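Local structure of probable tautomerase HP_0924 (Helicobacter pylori, 3M21) at residues F[58-61]-F[62-66]. The protein is a probable tautomerase, a small hexameric member of the MIF clan built from short subunits with a beta-alpha-beta core. Numbering follows the deposited sequence.
Sequences ESVH and HLRQK
Ser59 receives His62 N at the N-cap of the short C-terminal helix 60-63, the single turn that follows the beta-hairpin of strands 53-55 and 58-59 in this small tautomerase-family subunit. A chi1 of 72° sets OG between the backbone N and the carbonyl carbon, where it accepts a weak hydrogen bond from His62 N. The carbonyl of Ser59 takes the first helical bond, from Leu63 N at 3.1 Å, and Arg64 N bonds Val60 O, again four residues back, at 2.9 Å.

The Arg64 side chain crosses that of Val60 at a slant. Its CB lies near Val60 O, and CG comes closer still, 3.2 Å from the same oxygen; CD passes on to Val60 CG1, and this methyl then sits over one face of the guanidinium, 3.4 Å from NE. The extended chain carries NH1 and NH2 beyond the helix to the carbonyls of Pro9 and Val8, tying the C-terminal turn to the loop after strand 2-7. On another side, Glu58 OE1 lies over one face of the His62 imidazole, 3.3 Å from ND1 but badly angled for a hydrogen bond. Ser59 N hydrogen-bonds Gln20 OE1 of the second subunit.

In the type I turn from Leu63 to Lys66, Gln65, bent at chi2 (-56°), folds back so that its NE2 lies over one face of the His61 ring and donates to His61 O at 3.3 Å, from above the carbonyl plane.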
ATOM      1  N   GLU F  58      10.362 -11.029 -13.988  1.00 20.76           N
ATOM      2  CA  GLU F  58      10.389 -10.390 -15.303  1.00 23.23           C
ATOM      3  C   GLU F  58       9.341  -9.291 -15.376  1.00 23.50           C
ATOM      4  O   GLU F  58       8.219  -9.478 -14.896  1.00 22.85           O
ATOM      5  CB  GLU F  58      10.102 -11.419 -16.395  1.00 21.90           C
ATOM      6  CG  GLU F  58      11.255 -12.370 -16.686  1.00 22.07           C
ATOM      7  CD  GLU F  58      12.471 -11.645 -17.222  1.00 24.87           C
ATOM      8  OE1 GLU F  58      12.327 -10.483 -17.673  1.00 22.49           O
ATOM      9  OE2 GLU F  58      13.569 -12.239 -17.203  1.00 27.33           O
ATOM     10  N   SER F  59       9.686  -8.153 -15.983  1.00 22.31           N
ATOM     11  CA  SER F  59       8.714  -7.060 -16.095  1.00 22.89           C
ATOM     12  C   SER F  59       7.562  -7.517 -16.995  1.00 21.79           C
ATOM     13  O   SER F  59       7.739  -8.389 -17.839  1.00 22.21           O
ATOM     14  CB  SER F  59       9.368  -5.798 -16.687  1.00 23.42           C
ATOM     15  OG  SER F  59       9.640  -5.958 -18.074  1.00 25.60           O
ATOM     16  N   VAL F  60       6.376  -6.945 -16.799  1.00 21.50           N
ATOM     17  CA  VAL F  60       5.220  -7.315 -17.613  1.00 21.91           C
ATOM     18  C   VAL F  60       5.433  -6.945 -19.081  1.00 23.02           C
ATOM     19  O   VAL F  60       4.876  -7.583 -19.977  1.00 21.38           O
ATOM     20  CB  VAL F  60       3.916  -6.652 -17.084  1.00 22.47           C
ATOM     21  CG1 VAL F  60       2.769  -6.877 -18.065  1.00 23.37           C
ATOM     22  CG2 VAL F  60       3.546  -7.258 -15.728  1.00 16.86           C
ATOM     23  N   HIS F  61       6.255  -5.926 -19.330  1.00 23.83           N
ATOM     24  CA  HIS F  61       6.531  -5.514 -20.708  1.00 26.12           C
ATOM     25  C   HIS F  61       7.187  -6.698 -21.421  1.00 24.30           C
ATOM     26  O   HIS F  61       6.845  -7.035 -22.560  1.00 26.20           O
ATOM     27  CB  HIS F  61       7.478  -4.302 -20.729  1.00 29.48           C
ATOM     28  CG  HIS F  61       7.945  -3.920 -22.101  1.00 31.68           C
ATOM     29  ND1 HIS F  61       7.094  -3.436 -23.073  1.00 33.92           N
ATOM     30  CD2 HIS F  61       9.178  -3.948 -22.663  1.00 32.87           C
ATOM     31  CE1 HIS F  61       7.783  -3.182 -24.173  1.00 33.78           C
ATOM     32  NE2 HIS F  61       9.049  -3.483 -23.950  1.00 33.82           N
ATOM     33  N   HIS F  62       8.116  -7.335 -20.717  1.00 24.46           N
ATOM     34  CA  HIS F  62       8.846  -8.478 -21.241  1.00 24.40           C
ATOM     35  C   HIS F  62       7.942  -9.695 -21.401  1.00 24.82           C
ATOM     36  O   HIS F  62       7.989 -10.386 -22.422  1.00 23.02           O
ATOM     37  CB  HIS F  62      10.030  -8.795 -20.321  1.00 24.93           C
ATOM     38  CG  HIS F  62      10.837  -9.984 -20.755  1.00 27.55           C
ATOM     39  ND1 HIS F  62      10.530 -11.271 -20.375  1.00 27.85           N
ATOM     40  CD2 HIS F  62      11.920 -10.074 -21.564  1.00 25.94           C
ATOM     41  CE1 HIS F  62      11.390 -12.108 -20.930  1.00 27.02           C
ATOM     42  NE2 HIS F  62      12.243 -11.409 -21.656  1.00 28.35           N
ATOM     43  N   LEU F  63       7.114  -9.955 -20.395  1.00 24.39           N
ATOM     44  CA  LEU F  63       6.200 -11.093 -20.446  1.00 24.83           C
ATOM     45  C   LEU F  63       5.206 -10.975 -21.596  1.00 24.51           C
ATOM     46  O   LEU F  63       4.827 -11.971 -22.203  1.00 25.28           O
ATOM     47  CB  LEU F  63       5.431 -11.220 -19.126  1.00 22.30           C
ATOM     48  CG  LEU F  63       6.244 -11.606 -17.886  1.00 20.98           C
ATOM     49  CD1 LEU F  63       5.343 -11.574 -16.672  1.00 20.03           C
ATOM     50  CD2 LEU F  63       6.848 -13.002 -18.058  1.00 20.53           C
ATOM     51  N   ARG F  64       4.784  -9.752 -21.897  1.00 24.49           N
ATOM     52  CA  ARG F  64       3.817  -9.548 -22.964  1.00 24.14           C
ATOM     53  C   ARG F  64       4.378  -9.713 -24.373  1.00 24.19           C
ATOM     54  O   ARG F  64       3.641  -9.632 -25.355  1.00 26.42           O
ATOM     55  CB  ARG F  64       3.152  -8.186 -22.804  1.00 22.55           C
ATOM     56  CG  ARG F  64       2.158  -8.168 -21.660  1.00 25.09           C
ATOM     57  CD  ARG F  64       1.412  -6.851 -21.594  1.00 27.19           C
ATOM     58  NE  ARG F  64       0.453  -6.823 -20.491  1.00 28.76           N
ATOM     59  CZ  ARG F  64      -0.158  -5.719 -20.071  1.00 30.78           C
ATOM     60  NH1 ARG F  64       0.097  -4.559 -20.669  1.00 31.29           N
ATOM     61  NH2 ARG F  64      -1.020  -5.772 -19.062  1.00 31.70           N
ATOM     62  N   GLN F  65       5.678  -9.951 -24.472  1.00 25.10           N
ATOM     63  CA  GLN F  65       6.303 -10.160 -25.770  1.00 26.71           C
ATOM     64  C   GLN F  65       5.826 -11.507 -26.293  1.00 27.91           C
ATOM     65  O   GLN F  65       5.649 -11.699 -27.497  1.00 27.31           O
ATOM     66  CB  GLN F  65       7.824 -10.156 -25.627  1.00 26.79           C
ATOM     67  CG  GLN F  65       8.390  -8.802 -25.251  1.00 28.80           C
ATOM     68  CD  GLN F  65       7.984  -7.726 -26.240  1.00 31.10           C
ATOM     69  OE1 GLN F  65       8.097  -7.911 -27.449  1.00 28.75           O
ATOM     70  NE2 GLN F  65       7.512  -6.592 -25.730  1.00 32.30           N
ATOM     71  N   LYS F  66       5.621 -12.436 -25.362  1.00 29.66           N
ATOM     72  CA  LYS F  66       5.145 -13.778 -25.672  1.00 33.66           C
ATOM     73  C   LYS F  66       3.633 -13.765 -25.474  1.00 36.82           C
ATOM     74  O   LYS F  66       3.134 -13.257 -24.469  1.00 38.55           O
ATOM     75  CB  LYS F  66       5.797 -14.792 -24.722  1.00 33.77           C
ATOM     76  CG  LYS F  66       5.468 -16.262 -24.978  1.00 34.93           C
ATOM     77  CD  LYS F  66       6.206 -17.124 -23.964  1.00 36.96           C
ATOM     78  CE  LYS F  66       6.269 -18.590 -24.354  1.00 37.72           C
ATOM     79  NZ  LYS F  66       7.159 -19.341 -23.413  1.00 38.59           N
TER